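Local coordinates for protein oxygen-independent coproporphyrinogen III oxidase (Escherichia coli, PDB 1OLT) that catalyses the oxygen-independent oxidative decarboxylation of coproporphyrinogen III to protoporphyrinogen IX in heme biosynthesis, using a [4Fe-4S] cluster and S-adenosylmethionine, at residues L53-H58 / D320-G325; V94-L99 / Q353-W358; R103-L108 / F134-D139. All coordinates share one frame; numbering follows the deposited sequence.

Contact 1 of 3, residues L53-H58 / D320-G325; sequences LSLYVH and DLLGMG. With SAM (S-adenosylmethionine), chain D.
Residues 53-58 lie on strand 53-62, the first strand of the radical SAM barrel, and pair in parallel register with strand 320-324; the other edge of 53-58 bonds to strand 105-112. Five backbone hydrogen bonds join the pair, in the alternating pattern of parallel strands. Ser54 N gives to Asp320 O at 2.8 Å, and Leu322 N returns to Ser54 O; the sequence then repeats through Tyr56 and Met324 as far as His58 N on Met324 O.

The two faces differ in character. On one, Leu55 CD2 sits 4.0 Å from Leu322 CB and 3.8 Å from Met324 CE, in one of the two conformers of that methionine. On the other, Tyr56 and Leu321 look onto S-adenosylmethionine. CG of Tyr56 is anti to the backbone N (chi1 175°), and the ring offers a face to the adenine, with SAM C5 3.5 Å above the ring centre. Gly323, facing Tyr56 across the pair, adds no side chain on this side. Leu321 CD2 approaches SAM N6 at 3.9 Å. Tyr56 OH is hydrogen-bonded to His58 ND1 at 2.6 Å, the imidazole lying at the rim of the phenol ring, and His58 NE2 is taken by Asn72 O. The imidazole also presents CE1 to SAM O2' at 3.5 Å. With the phenol oxygen tied to a histidine that is itself held, the ring against the adenine is probably restrained from turning, which suits a residue that binds S-adenosylmethionine.

Contact 2 of 3, residues V94-L99 / Q353-W358; sequences VHRAPL and QGNALW
The ring of His95 lies flat against Gly354, and one residue on, the guanidinium of Arg96 lies flat against Asn355. These two side chains leave the end of helix 80-96, in the radical SAM core, and meet the turn that leads from helix 343-353 into strand 357-362, an outermost strand of the three-stranded antiparallel sheet. No hydrogen bond crosses between the segments; flat groups do the work.

Gly354 CA stands over the middle of the imidazole, 3.6 Å from its centroid and 13° off the normal, a CH-pi contact. Gly354 is the first residue past the helix to leave helical geometry, with positive phi, and any CB at this point would run into the ring, so the close approach depends on its bare alpha carbon.

Arg96 and Asn355 are stacked, the guanidinium and amide planes only 5° apart. Asn355 CB is 3.5 Å above the guanidinium plane, over its centre, and Asn355 CG is 3.5 Å from Arg96 NH2. The arginine chain bends at its second torsion (chi2 -64°), which turns CD aside before the chain runs out to the turn. Because Asn355 meets the group through a face, the rim remains available for ion pairing: Arg96 NH1 makes a salt bridge to Glu38 of helix 38-45, the helix that also touches Asn355 and Leu357. Leu357 CB comes up to the rim too, 4.1 Å from Arg96 NH2. Nearer the helix, the backbone carbonyl of the turn meets the histidine at its root: Gly354 O is 3.2 Å from His95 CB.

Contact 3 of 3, residues R103-L108 / F134-D139; sequences RHVSQL and FQFNAD
The ring of Phe136 has Val105 CG1 over the centre of one face, 4.3 Å from the centroid and 9° off the normal, a CH-pi contact. In its plane, at the edge, lie Leu108 CD2, 3.9 Å from Phe136 CE2, and the carbonyl oxygen of Phe134; Arg131 adds a cation-pi contact to the same ring. The motif is a beta-alpha-beta crossover of the barrel: strand 105-112, helix 120-133, then the short strand 136-137, whose chain turns a corner at Ala138 and Asp139 before strand 140-146, which pairs in parallel with 105-112.

A single parallel bridge, Val105 with Phe136, makes the pairing. Val105 N donates to Gln135 O at 2.8 Å, and Asn137 N donates to Val105 O, so Val105 is gripped by both its backbone polar atoms. Its other methyl, CG2, packs on Phe134 CB at 3.8 Å.

At the solvent side, the His104 imidazole and the Gln135 amide run side by side, pointing the same way, with planes 56° apart. Asn137 OD1 comes in near the plane of the imidazole, at the His104 side chain's root, 3.3 Å from CB. A water bridges the two residues, 2.7 Å from His104 ND1 and donating to Asn137 OD1. A second water, accepting from Asn137 ND2 at 2.9 Å, makes only a weak bond to His104 O. An alanine at Asn137 would probably leave both waters short of a partner, the one on His104 ND1 losing its OD1 acceptor and the other its ND2 donor. A third water lies 3.0 Å from Arg103 O and accepts from Gln135 N.

Along the chain the first segments of contacts 1, 2 and 3 come in that order, followed by the second segment of contact 3, then those of contacts 1 and 2; contacts 1 and 2 interleave, while contact 3 is local. The centre of contact 1 is about 12 Å from those of the others, which stand about 19 Å apart. Contacts 1 and 3 share the barrel sheet through neighbouring strands 53-62 and 105-112, joined by hydrogen bonds of Leu55 N with Gln107 O and Ser54 OG with Gln107 NE2. Ala97 packs on Phe134 between contacts 2 and 3. Contacts 1 and 2 join later chain to the radical SAM core, contact 1 at the S-adenosylmethionine site.

Contact 1 of 3, residues L53-H58 / D320-G325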
loop_
_atom_site.group_PDB
_atom_site.type_symbol
_atom_site.label_atom_id
_atom_site.label_comp_id
_atom_site.label_asym_id
_atom_site.label_seq_id
_atom_site.Cartn_x
_atom_site.Cartn_y
_atom_site.Cartn_z
ATOM N N LEU A 53 -0.092 14.016 11.616
ATOM C CA LEU A 53 0.615 13.975 10.364
ATOM C C LEU A 53 1.287 12.626 10.222
ATOM O O LEU A 53 1.950 12.147 11.116
ATOM C CB LEU A 53 1.654 15.131 10.311
ATOM C CG LEU A 53 2.366 15.421 8.990
ATOM C CD1 LEU A 53 1.455 15.702 7.862
ATOM C CD2 LEU A 53 3.400 16.613 9.126
ATOM N N SER A 54 1.121 12.048 9.055
ATOM C CA SER A 54 1.830 10.883 8.569
ATOM C C SER A 54 2.775 11.302 7.426
ATOM O O SER A 54 2.428 12.151 6.632
ATOM C CB SER A 54 0.781 9.865 8.057
ATOM O OG SER A 54 1.475 8.720 7.518
ATOM N N LEU A 55 3.955 10.724 7.366
ATOM C CA LEU A 55 4.942 11.052 6.380
ATOM C C LEU A 55 5.233 9.833 5.535
ATOM O O LEU A 55 5.382 8.771 6.046
ATOM C CB LEU A 55 6.237 11.537 7.058
ATOM C CG LEU A 55 6.116 12.741 7.945
ATOM C CD1 LEU A 55 7.479 13.056 8.500
ATOM C CD2 LEU A 55 5.568 13.878 7.238
ATOM N N TYR A 56 5.316 10.022 4.229
ATOM C CA TYR A 56 5.765 8.992 3.284
ATOM C C TYR A 56 6.983 9.547 2.519
ATOM O O TYR A 56 6.925 10.663 2.043
ATOM C CB TYR A 56 4.658 8.618 2.275
ATOM C CG TYR A 56 5.179 7.662 1.269
ATOM C CD1 TYR A 56 5.330 6.325 1.577
ATOM C CD2 TYR A 56 5.602 8.098 0.007
ATOM C CE1 TYR A 56 5.933 5.431 0.621
ATOM C CE2 TYR A 56 6.148 7.204 -0.945
ATOM C CZ TYR A 56 6.311 5.896 -0.623
ATOM O OH TYR A 56 6.906 5.025 -1.498
ATOM N N VAL A 57 8.074 8.774 2.429
ATOM C CA VAL A 57 9.205 9.125 1.592
ATOM C C VAL A 57 9.450 8.001 0.541
ATOM O O VAL A 57 9.533 6.800 0.898
ATOM C CB VAL A 57 10.499 9.336 2.406
ATOM C CG1 VAL A 57 11.614 9.763 1.452
ATOM C CG2 VAL A 57 10.307 10.350 3.534
ATOM N N HIS A 58 9.480 8.380 -0.733
ATOM C CA HIS A 58 9.726 7.465 -1.820
ATOM C C HIS A 58 11.252 7.419 -2.050
ATOM O O HIS A 58 11.881 8.449 -2.194
ATOM C CB HIS A 58 9.087 7.898 -3.106
ATOM C CG HIS A 58 8.884 6.757 -4.049
ATOM N ND1 HIS A 58 7.942 5.782 -3.816
ATOM C CD2 HIS A 58 9.499 6.432 -5.218
ATOM C CE1 HIS A 58 7.967 4.917 -4.826
ATOM N NE2 HIS A 58 8.902 5.293 -5.686
ATOM N N ASP A 320 -3.420 13.698 8.070
ATOM C CA ASP A 320 -2.962 14.255 6.836
ATOM C C ASP A 320 -1.662 13.508 6.515
ATOM O O ASP A 320 -0.849 13.268 7.419
ATOM C CB ASP A 320 -2.679 15.733 6.975
ATOM C CG ASP A 320 -3.913 16.581 6.988
ATOM O OD1 ASP A 320 -4.933 16.190 6.412
ATOM O OD2 ASP A 320 -3.942 17.702 7.560
ATOM N N LEU A 321 -1.462 13.177 5.241
ATOM C CA LEU A 321 -0.317 12.396 4.790
ATOM C C LEU A 321 0.483 13.261 3.833
ATOM O O LEU A 321 -0.040 13.697 2.801
ATOM C CB LEU A 321 -0.794 11.162 4.041
ATOM C CG LEU A 321 0.255 10.499 3.124
ATOM C CD1 LEU A 321 1.017 9.687 4.002
ATOM C CD2 LEU A 321 -0.420 9.662 1.964
ATOM N N LEU A 322 1.720 13.554 4.207
ATOM C CA LEU A 322 2.631 14.272 3.355
ATOM C C LEU A 322 3.605 13.309 2.710
ATOM O O LEU A 322 4.361 12.588 3.387
ATOM C CB LEU A 322 3.427 15.325 4.144
ATOM C CG LEU A 322 4.452 16.077 3.337
ATOM C CD1 LEU A 322 3.837 16.983 2.248
ATOM C CD2 LEU A 322 5.398 16.907 4.274
ATOM N N GLY A 323 3.649 13.360 1.398
ATOM C CA GLY A 323 4.469 12.476 0.628
ATOM C C GLY A 323 5.623 13.279 0.042
ATOM O O GLY A 323 5.416 14.349 -0.576
ATOM N N MET A 324 6.838 12.785 0.247
ATOM C CA MET A 324 8.075 13.473 -0.227
ATOM C C MET A 324 8.824 12.536 -1.156
ATOM O O MET A 324 8.734 11.310 -1.015
ATOM C CB MET A 324 8.967 13.813 0.957
ATOM C CG MET A 324 8.493 14.970 1.850
ATOM S SD MET A 324 9.105 14.768 3.576
ATOM C CE MET A 324 7.830 13.698 4.221
ATOM N N GLY A 325 9.554 13.090 -2.117
ATOM C CA GLY A 325 10.332 12.330 -3.070
ATOM C C GLY A 325 9.586 12.094 -4.405
ATOM O O GLY A 325 8.397 12.443 -4.585
HETATM N N SAM D . 1.614 -0.801 -5.770
HETATM C CA SAM D . 1.878 -2.252 -5.722
HETATM C C SAM D . 0.998 -3.027 -6.725
HETATM O O SAM D . 1.459 -3.751 -7.629
HETATM O OXT SAM D . -0.250 -2.974 -6.720
HETATM C CB SAM D . 1.699 -2.783 -4.274
HETATM C CG SAM D . 2.740 -2.271 -3.229
HETATM S SD SAM D . 2.090 -1.055 -2.033
HETATM C CE SAM D . 1.726 -2.110 -0.584
HETATM C "C5'" SAM D . 3.455 -0.050 -1.338
HETATM C "C4'" SAM D . 4.144 0.783 -2.407
HETATM O "O4'" SAM D . 3.195 1.742 -2.845
HETATM C "C3'" SAM D . 5.341 1.600 -1.908
HETATM O "O3'" SAM D . 6.497 0.796 -1.756
HETATM C "C2'" SAM D . 5.374 2.666 -2.968
HETATM O "O2'" SAM D . 5.892 2.142 -4.161
HETATM C "C1'" SAM D . 3.878 2.969 -3.164
HETATM N N9 SAM D . 3.394 4.007 -2.271
HETATM C C8 SAM D . 2.980 3.868 -0.993
HETATM N N7 SAM D . 2.626 5.122 -0.506
HETATM C C5 SAM D . 2.815 6.003 -1.453
HETATM C C6 SAM D . 2.640 7.358 -1.502
HETATM N N6 SAM D . 2.154 8.070 -0.500
HETATM N N1 SAM D . 2.964 7.974 -2.657
HETATM C C2 SAM D . 3.440 7.296 -3.714
HETATM N N3 SAM D . 3.642 5.972 -3.674
HETATM C C4 SAM D . 3.321 5.336 -2.556
#

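Contact 2 of 3, residues V94-L99 / Q353-W358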
loop_
_atom_site.group_PDB
_atom_site.type_symbol
_atom_site.label_atom_id
_atom_site.label_comp_id
_atom_site.label_asym_id
_atom_site.label_seq_id
_atom_site.Cartn_x
_atom_site.Cartn_y
_atom_site.Cartn_z
ATOM N N VAL A 94 13.235 20.988 3.630
ATOM C CA VAL A 94 13.500 22.329 4.121
ATOM C C VAL A 94 12.420 23.335 3.693
ATOM O O VAL A 94 12.078 24.213 4.430
ATOM C CB VAL A 94 14.974 22.733 3.645
ATOM C CG1 VAL A 94 15.097 24.097 3.368
ATOM C CG2 VAL A 94 15.988 22.192 4.716
ATOM N N HIS A 95 11.876 23.163 2.492
ATOM C CA HIS A 95 10.821 24.018 2.010
ATOM C C HIS A 95 9.382 23.640 2.493
ATOM O O HIS A 95 8.622 24.514 2.744
ATOM C CB HIS A 95 10.887 24.101 0.488
ATOM C CG HIS A 95 12.131 24.801 -0.002
ATOM N ND1 HIS A 95 12.104 26.085 -0.514
ATOM C CD2 HIS A 95 13.437 24.413 -0.035
ATOM C CE1 HIS A 95 13.337 26.450 -0.853
ATOM N NE2 HIS A 95 14.163 25.466 -0.559
ATOM N N ARG A 96 9.061 22.355 2.622
ATOM C CA ARG A 96 7.704 21.893 2.980
ATOM C C ARG A 96 7.477 21.817 4.470
ATOM O O ARG A 96 6.417 22.228 4.959
ATOM C CB ARG A 96 7.385 20.531 2.381
ATOM C CG ARG A 96 7.087 20.557 0.920
ATOM C CD ARG A 96 5.851 21.358 0.656
ATOM N NE ARG A 96 5.252 21.220 -0.658
ATOM C CZ ARG A 96 4.754 22.233 -1.384
ATOM N NH1 ARG A 96 4.899 23.496 -1.022
ATOM N NH2 ARG A 96 4.159 21.980 -2.545
ATOM N N ALA A 97 8.476 21.379 5.200
ATOM C CA ALA A 97 8.325 21.177 6.629
ATOM C C ALA A 97 7.856 22.367 7.487
ATOM O O ALA A 97 7.086 22.136 8.428
ATOM C CB ALA A 97 9.571 20.552 7.207
ATOM N N PRO A 98 8.272 23.616 7.223
ATOM C CA PRO A 98 7.724 24.740 7.989
ATOM C C PRO A 98 6.205 24.892 7.870
ATOM O O PRO A 98 5.603 25.437 8.767
ATOM C CB PRO A 98 8.450 25.987 7.426
ATOM C CG PRO A 98 9.723 25.429 6.794
ATOM C CD PRO A 98 9.337 24.047 6.277
ATOM N N LEU A 99 5.608 24.391 6.794
ATOM C CA LEU A 99 4.146 24.416 6.636
ATOM C C LEU A 99 3.447 23.551 7.713
ATOM O O LEU A 99 2.281 23.741 8.005
ATOM C CB LEU A 99 3.739 23.935 5.246
ATOM C CG LEU A 99 4.297 24.700 4.050
ATOM C CD1 LEU A 99 3.859 24.027 2.827
ATOM C CD2 LEU A 99 3.866 26.150 4.043
ATOM N N GLN A 353 12.035 25.601 -7.334
ATOM C CA GLN A 353 10.843 26.079 -6.539
ATOM C C GLN A 353 10.881 25.557 -5.086
ATOM O O GLN A 353 10.113 25.969 -4.287
ATOM C CB GLN A 353 9.514 25.582 -7.157
ATOM C CG GLN A 353 9.300 26.040 -8.545
ATOM C CD GLN A 353 7.978 25.565 -9.138
ATOM O OE1 GLN A 353 7.024 25.298 -8.415
ATOM N NE2 GLN A 353 7.934 25.460 -10.452
ATOM N N GLY A 354 11.747 24.620 -4.786
ATOM C CA GLY A 354 11.758 23.972 -3.472
ATOM C C GLY A 354 10.728 22.888 -3.220
ATOM O O GLY A 354 10.742 22.249 -2.133
ATOM N N ASN A 355 9.910 22.590 -4.234
ATOM C CA ASN A 355 8.967 21.477 -4.208
ATOM C C ASN A 355 8.813 20.854 -5.615
ATOM O O ASN A 355 9.255 21.412 -6.634
ATOM C CB ASN A 355 7.566 21.976 -3.661
ATOM C CG ASN A 355 6.878 22.907 -4.591
ATOM O OD1 ASN A 355 6.930 24.160 -4.425
ATOM N ND2 ASN A 355 6.248 22.364 -5.595
ATOM N N ALA A 356 8.166 19.711 -5.668
ATOM C CA ALA A 356 7.983 19.006 -6.918
ATOM C C ALA A 356 6.510 18.769 -7.219
ATOM O O ALA A 356 6.180 17.854 -7.960
ATOM C CB ALA A 356 8.734 17.682 -6.862
ATOM N N LEU A 357 5.631 19.594 -6.684
ATOM C CA LEU A 357 4.188 19.417 -6.930
ATOM C C LEU A 357 3.901 19.428 -8.409
ATOM O O LEU A 357 4.226 20.389 -9.111
ATOM C CB LEU A 357 3.350 20.492 -6.230
ATOM C CG LEU A 357 1.838 20.442 -6.512
ATOM C CD1 LEU A 357 1.216 19.249 -5.997
ATOM C CD2 LEU A 357 1.181 21.667 -5.869
ATOM N N TRP A 358 3.269 18.354 -8.867
ATOM C CA TRP A 358 2.983 18.114 -10.282
ATOM C C TRP A 358 1.493 18.205 -10.596
ATOM O O TRP A 358 1.063 18.965 -11.469
ATOM C CB TRP A 358 3.501 16.738 -10.647
ATOM C CG TRP A 358 3.216 16.284 -12.010
ATOM C CD1 TRP A 358 3.150 17.043 -13.131
ATOM C CD2 TRP A 358 2.982 14.951 -12.412
ATOM N NE1 TRP A 358 2.888 16.251 -14.219
ATOM C CE2 TRP A 358 2.748 14.966 -13.808
ATOM C CE3 TRP A 358 2.935 13.725 -11.735
ATOM C CZ2 TRP A 358 2.458 13.819 -14.530
ATOM C CZ3 TRP A 358 2.681 12.573 -12.444
ATOM C CH2 TRP A 358 2.431 12.623 -13.844
#

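Contact 3 of 3, residues R103-L108 / F134-D139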
loop_
_atom_site.group_PDB
_atom_site.type_symbol
_atom_site.label_atom_id
_atom_site.label_comp_id
_atom_site.label_asym_id
_atom_site.label_seq_id
_atom_site.Cartn_x
_atom_site.Cartn_y
_atom_site.Cartn_z
ATOM N N ARG A 103 2.467 20.490 13.768
ATOM C CA ARG A 103 1.932 19.146 13.698
ATOM C C ARG A 103 2.761 18.203 14.525
ATOM O O ARG A 103 3.912 18.503 14.878
ATOM C CB ARG A 103 1.896 18.659 12.250
ATOM C CG ARG A 103 1.122 19.573 11.309
ATOM C CD ARG A 103 -0.376 19.550 11.445
ATOM N NE ARG A 103 -0.950 20.045 10.191
ATOM C CZ ARG A 103 -1.701 19.344 9.357
ATOM N NH1 ARG A 103 -2.065 18.095 9.644
ATOM N NH2 ARG A 103 -2.124 19.923 8.236
ATOM N N HIS A 104 2.159 17.036 14.782
ATOM C CA HIS A 104 2.778 15.936 15.475
ATOM C C HIS A 104 2.684 14.733 14.566
ATOM O O HIS A 104 1.599 14.434 14.079
ATOM C CB HIS A 104 2.028 15.709 16.776
ATOM C CG HIS A 104 2.134 16.878 17.704
ATOM N ND1 HIS A 104 3.052 16.931 18.730
ATOM C CD2 HIS A 104 1.501 18.082 17.701
ATOM C CE1 HIS A 104 2.934 18.087 19.365
ATOM N NE2 HIS A 104 2.016 18.813 18.748
ATOM N N VAL A 105 3.825 14.080 14.337
ATOM C CA VAL A 105 3.942 13.004 13.378
ATOM C C VAL A 105 3.695 11.690 14.124
ATOM O O VAL A 105 4.362 11.396 15.094
ATOM C CB VAL A 105 5.281 13.021 12.686
ATOM C CG1 VAL A 105 5.419 11.821 11.875
ATOM C CG2 VAL A 105 5.366 14.309 11.804
ATOM N N SER A 106 2.683 10.943 13.690
ATOM C CA SER A 106 2.326 9.671 14.275
ATOM C C SER A 106 2.815 8.492 13.442
ATOM O O SER A 106 2.807 7.334 13.898
ATOM C CB SER A 106 0.787 9.595 14.434
ATOM O OG SER A 106 0.159 9.690 13.152
ATOM N N GLN A 107 3.287 8.787 12.242
ATOM C CA GLN A 107 3.594 7.739 11.254
ATOM C C GLN A 107 4.645 8.170 10.213
ATOM O O GLN A 107 4.519 9.263 9.667
ATOM C CB GLN A 107 2.313 7.443 10.539
ATOM C CG GLN A 107 2.249 6.156 9.827
ATOM C CD GLN A 107 0.767 5.825 9.357
ATOM O OE1 GLN A 107 0.063 5.031 9.998
ATOM N NE2 GLN A 107 0.333 6.456 8.243
ATOM N N LEU A 108 5.634 7.310 9.931
ATOM C CA LEU A 108 6.577 7.524 8.840
ATOM C C LEU A 108 6.794 6.181 8.178
ATOM O O LEU A 108 7.041 5.188 8.863
ATOM C CB LEU A 108 7.922 8.029 9.380
ATOM C CG LEU A 108 9.131 7.995 8.444
ATOM C CD1 LEU A 108 8.910 8.915 7.302
ATOM C CD2 LEU A 108 10.368 8.337 9.216
ATOM N N PHE A 134 10.471 17.883 11.522
ATOM C CA PHE A 134 9.111 17.561 11.948
ATOM C C PHE A 134 9.178 17.075 13.388
ATOM O O PHE A 134 10.198 16.496 13.817
ATOM C CB PHE A 134 8.491 16.430 11.074
ATOM C CG PHE A 134 8.370 16.761 9.606
ATOM C CD1 PHE A 134 7.273 17.416 9.122
ATOM C CD2 PHE A 134 9.360 16.363 8.698
ATOM C CE1 PHE A 134 7.137 17.672 7.779
ATOM C CE2 PHE A 134 9.241 16.618 7.367
ATOM C CZ PHE A 134 8.133 17.267 6.897
ATOM N N GLN A 135 8.105 17.283 14.117
ATOM C CA GLN A 135 7.968 16.812 15.477
ATOM C C GLN A 135 7.345 15.399 15.535
ATOM O O GLN A 135 6.160 15.225 15.293
ATOM C CB GLN A 135 7.114 17.808 16.294
ATOM C CG GLN A 135 7.335 17.605 17.793
ATOM C CD GLN A 135 6.730 18.691 18.691
ATOM O OE1 GLN A 135 6.537 19.866 18.266
ATOM N NE2 GLN A 135 6.445 18.313 19.957
ATOM N N PHE A 136 8.159 14.411 15.889
ATOM C CA PHE A 136 7.741 13.012 15.922
ATOM C C PHE A 136 7.189 12.674 17.279
ATOM O O PHE A 136 7.807 13.016 18.310
ATOM C CB PHE A 136 8.931 12.085 15.679
ATOM C CG PHE A 136 9.249 11.885 14.262
ATOM C CD1 PHE A 136 9.647 12.961 13.463
ATOM C CD2 PHE A 136 9.161 10.648 13.704
ATOM C CE1 PHE A 136 9.956 12.781 12.153
ATOM C CE2 PHE A 136 9.455 10.459 12.351
ATOM C CZ PHE A 136 9.839 11.545 11.587
ATOM N N ASN A 137 6.037 12.002 17.301
ATOM C CA ASN A 137 5.550 11.423 18.557
ATOM C C ASN A 137 6.569 10.328 18.980
ATOM O O ASN A 137 7.153 9.622 18.148
ATOM C CB ASN A 137 4.152 10.780 18.434
ATOM C CG ASN A 137 3.060 11.774 18.123
ATOM O OD1 ASN A 137 3.228 12.985 18.309
ATOM N ND2 ASN A 137 1.909 11.266 17.659
ATOM N N ALA A 138 6.746 10.182 20.278
ATOM C CA ALA A 138 7.676 9.184 20.818
ATOM C C ALA A 138 7.274 7.744 20.449
ATOM O O ALA A 138 8.138 6.857 20.282
ATOM C CB ALA A 138 7.768 9.356 22.374
ATOM N N ASP A 139 5.969 7.522 20.294
ATOM C CA ASP A 139 5.446 6.210 19.885
ATOM C C ASP A 139 5.005 6.165 18.431
ATOM O O ASP A 139 4.173 5.370 18.075
ATOM C CB ASP A 139 4.284 5.801 20.785
ATOM C CG ASP A 139 3.123 6.711 20.640
ATOM O OD1 ASP A 139 3.262 7.761 19.960
ATOM O OD2 ASP A 139 2.038 6.467 21.149
HETATM O O HOH W 1 5.998 18.634 12.743
HETATM O O HOH W 2 5.061 15.149 18.663
HETATM O O HOH W 3 -0.168 12.967 16.502
#